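Local coordinates for protein geranyltranstransferase (PDB 3TS7) that probably makes (2E,6E)-farnesyl diphosphate by condensing geranyl diphosphate with isopentenyl diphosphate, using magnesium, as in related polyprenyl synthases, at residues 94-99 with 162-167; 105-110 with 114-119; 138-143 with 202-207; 148-153 with 192-197. All coordinates share one frame; numbering follows the deposited sequence.

Contact 1 of 4, residues 94-99 with 162-167; sequences AMDDDD and GGQAID
Gln164, on helix 160-168, reaches Met95 and Asp96 with its side-chain amide, meeting the last two residues of the aspartate-rich DDxxxxD motif that starts at Asp90 and Asp91. In relatives this motif of the all-helical isoprenoid synthase fold binds the magnesium ions that hold the allylic diphosphate. The Gln164 chain leaves with CG opposite its backbone N (chi1 172°) and bends at the next bond, carrying the amide across the gap to the loop. Its NE2 addresses two well-separated acceptors, one for each N-H. The sulfur of Met95 lies almost straight along one N-H (175°), but SD and NE2 are 3.6 Å apart, a weak bond. On the other side the amide oxygen, Gln164 OE1, takes a hydrogen bond from Lys187, which helps fix the rotation of the amide. Met95 also rests on His89, and Leu118 of the second subunit packs against both Met95 and Gln164. A backbone hydrogen bond to Asp90 ties Asp96 to the start of the motif. The carboxylate of Asp96 is turned 68° from the amide plane, and its OD1 takes a second weak bond from Gln164 NE2 at 3.5 Å.

Contact 2 of 4, residues 105-110 with 114-119; sequences PTCHKA and ATAILA
Cys107 and His108 meet one face of helix 113-133 at Ala116, where small side chains let the backbones come close: the CA atoms of His108 and Ala116 are 5.1 Å apart. The methyl CB of Ala116 lies 3.8 Å from His108 CB. Beside it the thiol of Cys107 rests on the alanine backbone, SG being 4.0 Å from Ala116 CA, and its flank reaches Ala119 one turn on, with SG 4.5 Å from Ala119 CB. The contact is apolar and buried. SG stands opposite the Cys107 backbone N (chi1 -166°), which swings the sulfur out to the neighbouring helix. Of the His108 side chain it is CB that meets Ala116; the ring leaves in another direction (chi1 68°), with Lys109 CG over one face, 4.0 Å above the plane. From the second shell, the carbonyl oxygen of Asp98 accepts hydrogen bonds from His108 NE2, which holds the ring, and from Thr106 OG1, tying the short helix to the aspartate-rich loop. Ile88, on helix 73-90, packs against both Cys107 and Ala116, and Ser45 adds to the wall round the thiol. Farther along helix 113-133, Ile117 and Leu118 face the second subunit. The arrangement is a short helix joined by a brief turn to a long one and packed against its first turns, within the all-helical isoprenoid synthase fold.

Contact 3 of 4, residues 138-143 with 202-207; sequences AVPAEN and ARPGLP. With PO4 (phosphate ion), chain G.
The side chains of Pro140 and Pro204 cross at about a right angle, Pro140 CD 4.1 Å from Pro204 CG, while the flat guanidinium of the adjacent Arg203 turns away to a phosphate ion. One face of that guanidinium is covered centrally by Leu206 CA, 3.9 Å above the plane, and the phosphorus lies in plane at its edge. Arg203 NE donates to phosphate O1 at 3.0 Å and NH1 to phosphate O4 at 3.1 Å, both at 163°; NH1 adds a weak bond to O1. The remaining nitrogen folds back on its own loop, NH2 bonding to Pro204 O at 2.9 Å and 142°. This bond and those to the phosphate limit turning of the guanidinium above the type II turn from Arg203 to Leu206. Val139 completes the apolar patch, its CG1 3.9 Å from Ala202 CA, and Asn143 ND2 bonds to Leu201 O of helix 177-201. With a methionine in place of Arg203, the phosphate would probably lose its two strong donors here and the Pro204 carbonyl its side-chain mate. Gln210 also holds this ion, probably from the crystallisation liquor. Apolar packing thus joins the segments, while Arg203 marks a surface spot able to take up an anion.

Contact 4 of 4, residues 148-153 with 192-197; sequences IETLAK and IRASVR
Thr150 carries the contact between 148-153 and 192-197, where helix 141-155 packs on helix 177-201 in the all-helical bundle of the isoprenoid synthase fold, touching Ala194 with its methyl and Arg197 with its hydroxyl. The apolar part is small and close: Thr150 CG2 sits 3.8 Å from Ala194 CB, so the short alanine side chain lets the backbones come to 6.2 Å between the CA atoms of these two residues. CG2 lies opposite the threonine's own backbone N, and OG1 therefore stands on the other flank, beside that N (chi1 -70°). Leu198 and Leu201 of helix 177-201 extend this patch round the threonine. The polar part runs through OG1, which donates to the carbonyl of Ala146 one turn back and accepts from Arg197 NE. Arg197 is extended from CG to NE and reaches across to Thr150 before its guanidinium turns, and it also packs on Phe211. An alanine replacing Arg197 would probably leave the Thr150 hydroxyl without this donor and uncover the flank that CG and CD now lie along. Other polar links lie nearby: Arg193 forms a salt bridge with Asp215, and Glu149 is hydrogen-bonded to His129 of the second subunit. Arg197 NE lies 2.9 Å from Thr150 OG1, with an N-H...O angle of 143° and the oxygen 15° out of the guanidinium plane, while Arg197 CD is only 3.4 Å from the same oxygen.

Contacts 1 and 2, with centres 15 Å apart, meet directly at Asp98, so contact 2 backs the loop of the presumed metal-binding motif. Contacts 3 and 4 share helix 141-155; their centres lie 14 Å apart and their nearest atoms about 5 Å. Contact 4 lies between the two regions, its nearest atoms about 8 Å from contact 1. Contact 3, with its phosphate, is 35 Å centre to centre from contact 1, on the opposite side of the chain's centre, so that ion does not mark the diphosphate site at the aspartate-rich motif. All four contacts reach the second subunit.

Contact 1 of 4, residues 94-99 with 162-167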
loop_
_atom_site.group_PDB
_atom_site.type_symbol
_atom_site.label_atom_id
_atom_site.label_comp_id
_atom_site.label_asym_id
_atom_site.label_seq_id
_atom_site.Cartn_x
_atom_site.Cartn_y
_atom_site.Cartn_z
ATOM N N ALA B 94 11.808 -5.598 -14.646
ATOM C CA ALA B 94 12.063 -4.173 -14.861
ATOM C C ALA B 94 12.877 -3.511 -13.750
ATOM O O ALA B 94 13.237 -2.341 -13.868
ATOM C CB ALA B 94 10.770 -3.412 -15.089
ATOM N N MET B 95 13.148 -4.236 -12.664
ATOM C CA MET B 95 13.979 -3.687 -11.587
ATOM C C MET B 95 15.228 -4.535 -11.362
ATOM O O MET B 95 16.113 -4.526 -12.218
ATOM C CB MET B 95 13.166 -3.428 -10.310
ATOM C CG MET B 95 12.016 -2.463 -10.548
ATOM S SD MET B 95 11.568 -1.405 -9.183
ATOM C CE MET B 95 10.279 -2.362 -8.417
ATOM N N ASP B 96 15.297 -5.276 -10.252
ATOM C CA ASP B 96 16.513 -6.015 -9.880
ATOM C C ASP B 96 16.637 -7.335 -10.639
ATOM O O ASP B 96 17.736 -7.891 -10.734
ATOM C CB ASP B 96 16.602 -6.277 -8.358
ATOM C CG ASP B 96 16.551 -4.994 -7.514
ATOM O OD1 ASP B 96 16.551 -3.864 -8.065
ATOM O OD2 ASP B 96 16.514 -5.125 -6.270
ATOM N N ASP B 97 15.508 -7.827 -11.160
ATOM C CA ASP B 97 15.439 -9.045 -11.989
ATOM C C ASP B 97 16.040 -10.287 -11.304
ATOM O O ASP B 97 16.878 -10.989 -11.871
ATOM C CB ASP B 97 16.058 -8.784 -13.377
ATOM C CG ASP B 97 15.679 -9.835 -14.412
ATOM O OD1 ASP B 97 16.413 -9.945 -15.418
ATOM O OD2 ASP B 97 14.673 -10.552 -14.220
ATOM N N ASP B 98 15.616 -10.546 -10.073
ATOM C CA ASP B 98 16.085 -11.725 -9.346
ATOM C C ASP B 98 15.255 -12.940 -9.721
ATOM O O ASP B 98 14.027 -12.886 -9.704
ATOM C CB ASP B 98 16.020 -11.503 -7.830
ATOM C CG ASP B 98 17.019 -10.456 -7.337
ATOM O OD1 ASP B 98 17.509 -9.630 -8.144
ATOM O OD2 ASP B 98 17.316 -10.459 -6.123
ATOM N N ASP B 99 15.931 -14.036 -10.054
ATOM C CA ASP B 99 15.263 -15.295 -10.391
ATOM C C ASP B 99 15.143 -16.237 -9.194
ATOM O O ASP B 99 14.377 -17.203 -9.229
ATOM C CB ASP B 99 15.987 -15.990 -11.550
ATOM C CG ASP B 99 15.950 -15.175 -12.832
ATOM O OD1 ASP B 99 16.887 -15.318 -13.645
ATOM O OD2 ASP B 99 14.993 -14.387 -13.027
ATOM N N GLY B 162 10.573 5.752 -2.754
ATOM C CA GLY B 162 11.467 6.784 -3.251
ATOM C C GLY B 162 12.936 6.411 -3.141
ATOM O O GLY B 162 13.731 6.780 -3.996
ATOM N N GLY B 163 13.292 5.651 -2.108
ATOM C CA GLY B 163 14.663 5.166 -1.962
ATOM C C GLY B 163 15.042 4.194 -3.055
ATOM O O GLY B 163 16.194 4.180 -3.531
ATOM N N GLN B 164 14.076 3.381 -3.472
ATOM C CA GLN B 164 14.302 2.466 -4.577
ATOM C C GLN B 164 14.454 3.246 -5.895
ATOM O O GLN B 164 15.331 2.921 -6.699
ATOM C CB GLN B 164 13.221 1.369 -4.648
ATOM C CG GLN B 164 13.259 0.466 -5.899
ATOM C CD GLN B 164 14.503 -0.413 -6.053
ATOM O OE1 GLN B 164 15.487 -0.288 -5.324
ATOM N NE2 GLN B 164 14.450 -1.318 -7.026
ATOM N N ALA B 165 13.640 4.294 -6.069
ATOM C CA ALA B 165 13.759 5.214 -7.212
ATOM C C ALA B 165 15.131 5.896 -7.267
ATOM O O ALA B 165 15.728 5.995 -8.338
ATOM C CB ALA B 165 12.657 6.263 -7.199
ATOM N N ILE B 166 15.622 6.359 -6.115
ATOM C CA ILE B 166 16.957 6.974 -6.033
ATOM C C ILE B 166 18.058 5.958 -6.379
ATOM O O ILE B 166 18.992 6.267 -7.124
ATOM C CB ILE B 166 17.172 7.669 -4.674
ATOM C CG1 ILE B 166 16.194 8.843 -4.546
ATOM C CG2 ILE B 166 18.627 8.180 -4.518
ATOM C CD1 ILE B 166 16.110 9.404 -3.151
ATOM N N ASP B 167 17.906 4.737 -5.875
ATOM C CA ASP B 167 18.811 3.626 -6.161
ATOM C C ASP B 167 18.910 3.269 -7.662
ATOM O O ASP B 167 20.006 3.012 -8.177
ATOM C CB ASP B 167 18.376 2.409 -5.348
ATOM C CG ASP B 167 19.466 1.368 -5.197
ATOM O OD1 ASP B 167 20.592 1.564 -5.693
ATOM O OD2 ASP B 167 19.191 0.337 -4.562
#

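Contact 2 of 4, residues 105-110 with 114-119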
loop_
_atom_site.group_PDB
_atom_site.type_symbol
_atom_site.label_atom_id
_atom_site.label_comp_id
_atom_site.label_asym_id
_atom_site.label_seq_id
_atom_site.Cartn_x
_atom_site.Cartn_y
_atom_site.Cartn_z
ATOM N N PRO B 105 12.518 -20.331 -6.049
ATOM C CA PRO B 105 12.256 -19.365 -7.133
ATOM C C PRO B 105 11.461 -18.137 -6.651
ATOM O O PRO B 105 10.662 -18.258 -5.728
ATOM C CB PRO B 105 11.443 -20.188 -8.140
ATOM C CG PRO B 105 11.878 -21.608 -7.887
ATOM C CD PRO B 105 12.071 -21.693 -6.407
ATOM N N THR B 106 11.709 -16.968 -7.247
ATOM C CA THR B 106 11.009 -15.730 -6.866
ATOM C C THR B 106 9.540 -15.760 -7.309
ATOM O O THR B 106 9.159 -16.584 -8.145
ATOM C CB THR B 106 11.690 -14.474 -7.452
ATOM O OG1 THR B 106 11.986 -14.688 -8.838
ATOM C CG2 THR B 106 12.977 -14.136 -6.700
ATOM N N CYS B 107 8.727 -14.862 -6.751
ATOM C CA CYS B 107 7.274 -14.859 -6.982
ATOM C C CYS B 107 6.866 -14.784 -8.460
ATOM O O CYS B 107 5.937 -15.479 -8.878
ATOM C CB CYS B 107 6.614 -13.731 -6.191
ATOM S SG CYS B 107 4.816 -13.849 -6.078
ATOM N N HIS B 108 7.555 -13.951 -9.241
ATOM C CA HIS B 108 7.283 -13.841 -10.676
ATOM C C HIS B 108 7.725 -15.071 -11.484
ATOM O O HIS B 108 7.111 -15.390 -12.502
ATOM C CB HIS B 108 7.875 -12.556 -11.267
ATOM C CG HIS B 108 9.370 -12.526 -11.290
ATOM N ND1 HIS B 108 10.098 -12.657 -12.453
ATOM C CD2 HIS B 108 10.276 -12.376 -10.294
ATOM C CE1 HIS B 108 11.388 -12.594 -12.172
ATOM N NE2 HIS B 108 11.522 -12.419 -10.870
ATOM N N LYS B 109 8.776 -15.752 -11.036
ATOM C CA LYS B 109 9.198 -17.005 -11.672
ATOM C C LYS B 109 8.253 -18.134 -11.313
ATOM O O LYS B 109 7.820 -18.875 -12.190
ATOM C CB LYS B 109 10.638 -17.385 -11.297
ATOM C CG LYS B 109 11.705 -16.624 -12.057
ATOM C CD LYS B 109 11.619 -16.861 -13.555
ATOM C CE LYS B 109 12.116 -15.643 -14.316
ATOM N NZ LYS B 109 12.492 -15.965 -15.718
ATOM N N ALA B 110 7.923 -18.240 -10.026
ATOM C CA ALA B 110 7.088 -19.320 -9.494
ATOM C C ALA B 110 5.628 -19.254 -9.944
ATOM O O ALA B 110 4.939 -20.277 -9.950
ATOM C CB ALA B 110 7.164 -19.339 -7.980
ATOM N N ALA B 114 2.233 -10.887 -13.617
ATOM C CA ALA B 114 0.954 -10.271 -13.262
ATOM C C ALA B 114 0.535 -10.630 -11.832
ATOM O O ALA B 114 0.071 -9.764 -11.072
ATOM C CB ALA B 114 -0.132 -10.687 -14.257
ATOM N N THR B 115 0.715 -11.902 -11.481
ATOM C CA THR B 115 0.410 -12.402 -10.156
ATOM C C THR B 115 1.372 -11.789 -9.115
ATOM O O THR B 115 0.952 -11.475 -8.004
ATOM C CB THR B 115 0.451 -13.944 -10.117
ATOM O OG1 THR B 115 -0.471 -14.475 -11.074
ATOM C CG2 THR B 115 0.038 -14.462 -8.786
ATOM N N ALA B 116 2.637 -11.594 -9.490
ATOM C CA ALA B 116 3.622 -10.951 -8.616
ATOM C C ALA B 116 3.285 -9.487 -8.346
ATOM O O ALA B 116 3.304 -9.051 -7.187
ATOM C CB ALA B 116 5.032 -11.081 -9.200
ATOM N N ILE B 117 2.946 -8.742 -9.404
ATOM C CA ILE B 117 2.545 -7.347 -9.270
ATOM C C ILE B 117 1.374 -7.241 -8.276
ATOM O O ILE B 117 1.445 -6.469 -7.316
ATOM C CB ILE B 117 2.187 -6.702 -10.623
ATOM C CG1 ILE B 117 3.446 -6.499 -11.469
ATOM C CG2 ILE B 117 1.523 -5.355 -10.423
ATOM C CD1 ILE B 117 3.182 -6.434 -12.979
ATOM N N LEU B 118 0.354 -8.076 -8.477
ATOM C CA LEU B 118 -0.837 -8.091 -7.630
ATOM C C LEU B 118 -0.615 -8.583 -6.196
ATOM O O LEU B 118 -1.222 -8.046 -5.269
ATOM C CB LEU B 118 -1.966 -8.894 -8.290
ATOM C CG LEU B 118 -2.510 -8.312 -9.597
ATOM C CD1 LEU B 118 -3.511 -9.294 -10.215
ATOM C CD2 LEU B 118 -3.094 -6.898 -9.449
ATOM N N ALA B 119 0.216 -9.603 -6.015
ATOM C CA ALA B 119 0.517 -10.095 -4.665
ATOM C C ALA B 119 1.204 -9.006 -3.845
ATOM O O ALA B 119 0.891 -8.846 -2.677
ATOM C CB ALA B 119 1.349 -11.341 -4.698
#

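Contact 3 of 4, residues 138-143 with 202-207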
loop_
_atom_site.group_PDB
_atom_site.type_symbol
_atom_site.label_atom_id
_atom_site.label_comp_id
_atom_site.label_asym_id
_atom_site.label_seq_id
_atom_site.Cartn_x
_atom_site.Cartn_y
_atom_site.Cartn_z
ATOM N N ALA B 138 -4.482 -3.491 20.818
ATOM C CA ALA B 138 -5.382 -2.817 21.755
ATOM C C ALA B 138 -4.736 -1.562 22.349
ATOM O O ALA B 138 -4.271 -1.551 23.496
ATOM C CB ALA B 138 -5.850 -3.801 22.846
ATOM N N VAL B 139 -4.686 -0.504 21.539
ATOM C CA VAL B 139 -4.071 0.759 21.918
ATOM C C VAL B 139 -5.090 1.877 21.678
ATOM O O VAL B 139 -6.088 1.651 21.004
ATOM C CB VAL B 139 -2.791 1.036 21.065
ATOM C CG1 VAL B 139 -1.806 -0.129 21.133
ATOM C CG2 VAL B 139 -3.156 1.339 19.615
ATOM N N PRO B 140 -4.852 3.082 22.228
ATOM C CA PRO B 140 -5.770 4.194 21.988
ATOM C C PRO B 140 -5.836 4.582 20.513
ATOM O O PRO B 140 -4.898 4.308 19.746
ATOM C CB PRO B 140 -5.167 5.330 22.816
ATOM C CG PRO B 140 -4.451 4.632 23.928
ATOM C CD PRO B 140 -3.901 3.383 23.322
ATOM N N ALA B 141 -6.965 5.173 20.129
ATOM C CA ALA B 141 -7.233 5.559 18.749
ATOM C C ALA B 141 -6.090 6.388 18.140
ATOM O O ALA B 141 -5.622 6.072 17.046
ATOM C CB ALA B 141 -8.560 6.318 18.668
ATOM N N GLU B 142 -5.631 7.418 18.864
ATOM C CA GLU B 142 -4.529 8.263 18.401
ATOM C C GLU B 142 -3.247 7.516 18.076
ATOM O O GLU B 142 -2.562 7.844 17.100
ATOM C CB GLU B 142 -4.223 9.399 19.383
ATOM C CG GLU B 142 -5.254 10.521 19.387
ATOM C CD GLU B 142 -5.594 11.089 17.999
ATOM O OE1 GLU B 142 -4.752 11.078 17.070
ATOM O OE2 GLU B 142 -6.730 11.580 17.845
ATOM N N ASN B 143 -2.933 6.522 18.898
ATOM C CA ASN B 143 -1.771 5.679 18.706
ATOM C C ASN B 143 -1.893 4.830 17.469
ATOM O O ASN B 143 -0.932 4.662 16.749
ATOM C CB ASN B 143 -1.549 4.780 19.935
ATOM C CG ASN B 143 -1.180 5.575 21.145
ATOM O OD1 ASN B 143 -1.967 6.395 21.607
ATOM N ND2 ASN B 143 0.053 5.400 21.627
ATOM N N ALA B 202 2.839 1.506 20.806
ATOM C CA ALA B 202 2.038 0.572 21.616
ATOM C C ALA B 202 2.296 0.682 23.132
ATOM O O ALA B 202 1.790 -0.143 23.929
ATOM C CB ALA B 202 2.230 -0.848 21.127
ATOM N N ARG B 203 3.073 1.699 23.526
ATOM C CA ARG B 203 3.322 2.009 24.936
ATOM C C ARG B 203 2.736 3.377 25.232
ATOM O O ARG B 203 3.414 4.382 25.067
ATOM C CB ARG B 203 4.821 2.021 25.255
ATOM C CG ARG B 203 5.221 1.698 26.725
ATOM C CD ARG B 203 4.716 2.713 27.739
ATOM N NE ARG B 203 5.760 3.201 28.633
ATOM C CZ ARG B 203 5.590 4.162 29.540
ATOM N NH1 ARG B 203 6.607 4.550 30.301
ATOM N NH2 ARG B 203 4.407 4.738 29.688
ATOM N N PRO B 204 1.479 3.426 25.707
ATOM C CA PRO B 204 0.850 4.736 25.937
ATOM C C PRO B 204 1.673 5.649 26.875
ATOM O O PRO B 204 2.123 5.212 27.936
ATOM C CB PRO B 204 -0.518 4.360 26.538
ATOM C CG PRO B 204 -0.796 2.967 25.944
ATOM C CD PRO B 204 0.555 2.306 25.986
ATOM N N GLY B 205 1.926 6.882 26.443
ATOM C CA GLY B 205 2.617 7.859 27.276
ATOM C C GLY B 205 4.141 7.763 27.380
ATOM O O GLY B 205 4.745 8.529 28.130
ATOM N N LEU B 206 4.754 6.836 26.639
ATOM C CA LEU B 206 6.221 6.700 26.541
ATOM C C LEU B 206 6.852 8.053 26.258
ATOM O O LEU B 206 6.427 8.735 25.326
ATOM C CB LEU B 206 6.590 5.725 25.428
ATOM C CG LEU B 206 8.059 5.352 25.265
ATOM C CD1 LEU B 206 8.401 4.175 26.152
ATOM C CD2 LEU B 206 8.337 5.000 23.826
ATOM N N PRO B 207 7.818 8.479 27.105
ATOM C CA PRO B 207 8.461 9.789 26.954
ATOM C C PRO B 207 9.080 9.983 25.565
ATOM O O PRO B 207 9.552 9.015 24.955
ATOM C CB PRO B 207 9.549 9.760 28.029
ATOM C CG PRO B 207 8.928 8.931 29.116
ATOM C CD PRO B 207 8.190 7.838 28.385
HETATM P P PO4 G . 9.763 2.302 29.733
HETATM O O1 PO4 G . 8.477 1.915 29.018
HETATM O O2 PO4 G . 10.026 1.326 30.866
HETATM O O3 PO4 G . 10.939 2.253 28.779
HETATM O O4 PO4 G . 9.601 3.722 30.250
#

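Contact 4 of 4, residues 148-153 with 192-197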
loop_
_atom_site.group_PDB
_atom_site.type_symbol
_atom_site.label_atom_id
_atom_site.label_comp_id
_atom_site.label_asym_id
_atom_site.label_seq_id
_atom_site.Cartn_x
_atom_site.Cartn_y
_atom_site.Cartn_z
ATOM N N ILE B 148 -0.292 4.021 11.668
ATOM C CA ILE B 148 -0.646 4.006 10.236
ATOM C C ILE B 148 0.157 5.074 9.512
ATOM O O ILE B 148 0.800 4.781 8.493
ATOM C CB ILE B 148 -2.170 4.209 10.010
ATOM C CG1 ILE B 148 -2.950 3.027 10.608
ATOM C CG2 ILE B 148 -2.476 4.381 8.516
ATOM C CD1 ILE B 148 -4.365 3.365 11.032
ATOM N N GLU B 149 0.157 6.289 10.063
ATOM C CA GLU B 149 0.957 7.380 9.502
ATOM C C GLU B 149 2.429 7.028 9.412
ATOM O O GLU B 149 3.068 7.306 8.392
ATOM C CB GLU B 149 0.742 8.697 10.261
ATOM C CG GLU B 149 1.737 9.852 9.899
ATOM C CD GLU B 149 1.861 10.171 8.391
ATOM O OE1 GLU B 149 1.025 9.730 7.565
ATOM O OE2 GLU B 149 2.828 10.874 8.022
ATOM N N THR B 150 2.943 6.382 10.461
ATOM C CA THR B 150 4.320 5.928 10.501
ATOM C C THR B 150 4.610 5.001 9.345
ATOM O O THR B 150 5.600 5.192 8.619
ATOM C CB THR B 150 4.630 5.201 11.830
ATOM O OG1 THR B 150 4.635 6.167 12.876
ATOM C CG2 THR B 150 5.982 4.486 11.769
ATOM N N LEU B 151 3.741 4.009 9.148
ATOM C CA LEU B 151 3.993 3.013 8.110
ATOM C C LEU B 151 3.856 3.636 6.709
ATOM O O LEU B 151 4.631 3.315 5.795
ATOM C CB LEU B 151 3.090 1.781 8.264
ATOM C CG LEU B 151 3.491 0.559 7.409
ATOM C CD1 LEU B 151 4.755 -0.127 7.908
ATOM C CD2 LEU B 151 2.341 -0.454 7.383
ATOM N N ALA B 152 2.903 4.544 6.553
ATOM C CA ALA B 152 2.677 5.160 5.255
ATOM C C ALA B 152 3.859 6.054 4.874
ATOM O O ALA B 152 4.306 6.001 3.748
ATOM C CB ALA B 152 1.399 5.941 5.251
ATOM N N LYS B 153 4.387 6.827 5.830
ATOM C CA LYS B 153 5.508 7.730 5.564
ATOM C C LYS B 153 6.785 6.941 5.286
ATOM O O LYS B 153 7.548 7.284 4.364
ATOM C CB LYS B 153 5.693 8.725 6.714
ATOM C CG LYS B 153 6.432 10.027 6.350
ATOM C CD LYS B 153 7.138 10.605 7.578
ATOM C CE LYS B 153 7.243 12.136 7.551
ATOM N NZ LYS B 153 6.272 12.830 8.468
ATOM N N ILE B 192 12.944 0.190 8.803
ATOM C CA ILE B 192 13.578 -0.333 10.021
ATOM C C ILE B 192 13.220 0.551 11.207
ATOM O O ILE B 192 12.825 0.050 12.265
ATOM C CB ILE B 192 15.120 -0.464 9.839
ATOM C CG1 ILE B 192 15.432 -1.721 9.025
ATOM C CG2 ILE B 192 15.842 -0.522 11.184
ATOM C CD1 ILE B 192 16.786 -1.669 8.341
ATOM N N ARG B 193 13.318 1.868 11.029
ATOM C CA ARG B 193 12.912 2.802 12.064
ATOM C C ARG B 193 11.422 2.710 12.346
ATOM O O ARG B 193 11.007 2.891 13.494
ATOM C CB ARG B 193 13.263 4.236 11.676
ATOM C CG ARG B 193 14.804 4.461 11.581
ATOM C CD ARG B 193 15.114 5.652 10.742
ATOM N NE ARG B 193 14.913 6.893 11.476
ATOM C CZ ARG B 193 15.316 8.083 11.045
ATOM N NH1 ARG B 193 15.113 9.150 11.790
ATOM N NH2 ARG B 193 15.933 8.202 9.866
ATOM N N ALA B 194 10.622 2.423 11.311
ATOM C CA ALA B 194 9.162 2.255 11.528
ATOM C C ALA B 194 8.924 1.086 12.440
ATOM O O ALA B 194 8.070 1.166 13.303
ATOM C CB ALA B 194 8.416 2.031 10.186
ATOM N N SER B 195 9.673 0.003 12.255
ATOM C CA SER B 195 9.483 -1.206 13.070
ATOM C C SER B 195 9.671 -0.936 14.561
ATOM O O SER B 195 8.971 -1.503 15.411
ATOM C CB SER B 195 10.447 -2.292 12.626
ATOM O OG SER B 195 10.332 -2.467 11.238
ATOM N N VAL B 196 10.593 -0.022 14.854
ATOM C CA VAL B 196 10.905 0.356 16.214
ATOM C C VAL B 196 9.870 1.338 16.746
ATOM O O VAL B 196 9.404 1.189 17.883
ATOM C CB VAL B 196 12.374 0.903 16.304
ATOM C CG1 VAL B 196 12.627 1.620 17.623
ATOM C CG2 VAL B 196 13.331 -0.247 16.132
ATOM N N ARG B 197 9.498 2.319 15.921
ATOM C CA ARG B 197 8.543 3.328 16.313
ATOM C C ARG B 197 7.148 2.724 16.571
ATOM O O ARG B 197 6.458 3.166 17.486
ATOM C CB ARG B 197 8.470 4.439 15.269
ATOM C CG ARG B 197 7.386 5.456 15.518
ATOM C CD ARG B 197 7.519 6.669 14.621
ATOM N NE ARG B 197 6.362 7.553 14.756
ATOM C CZ ARG B 197 6.186 8.435 15.730
ATOM N NH1 ARG B 197 7.089 8.569 16.695
ATOM N NH2 ARG B 197 5.092 9.177 15.742
#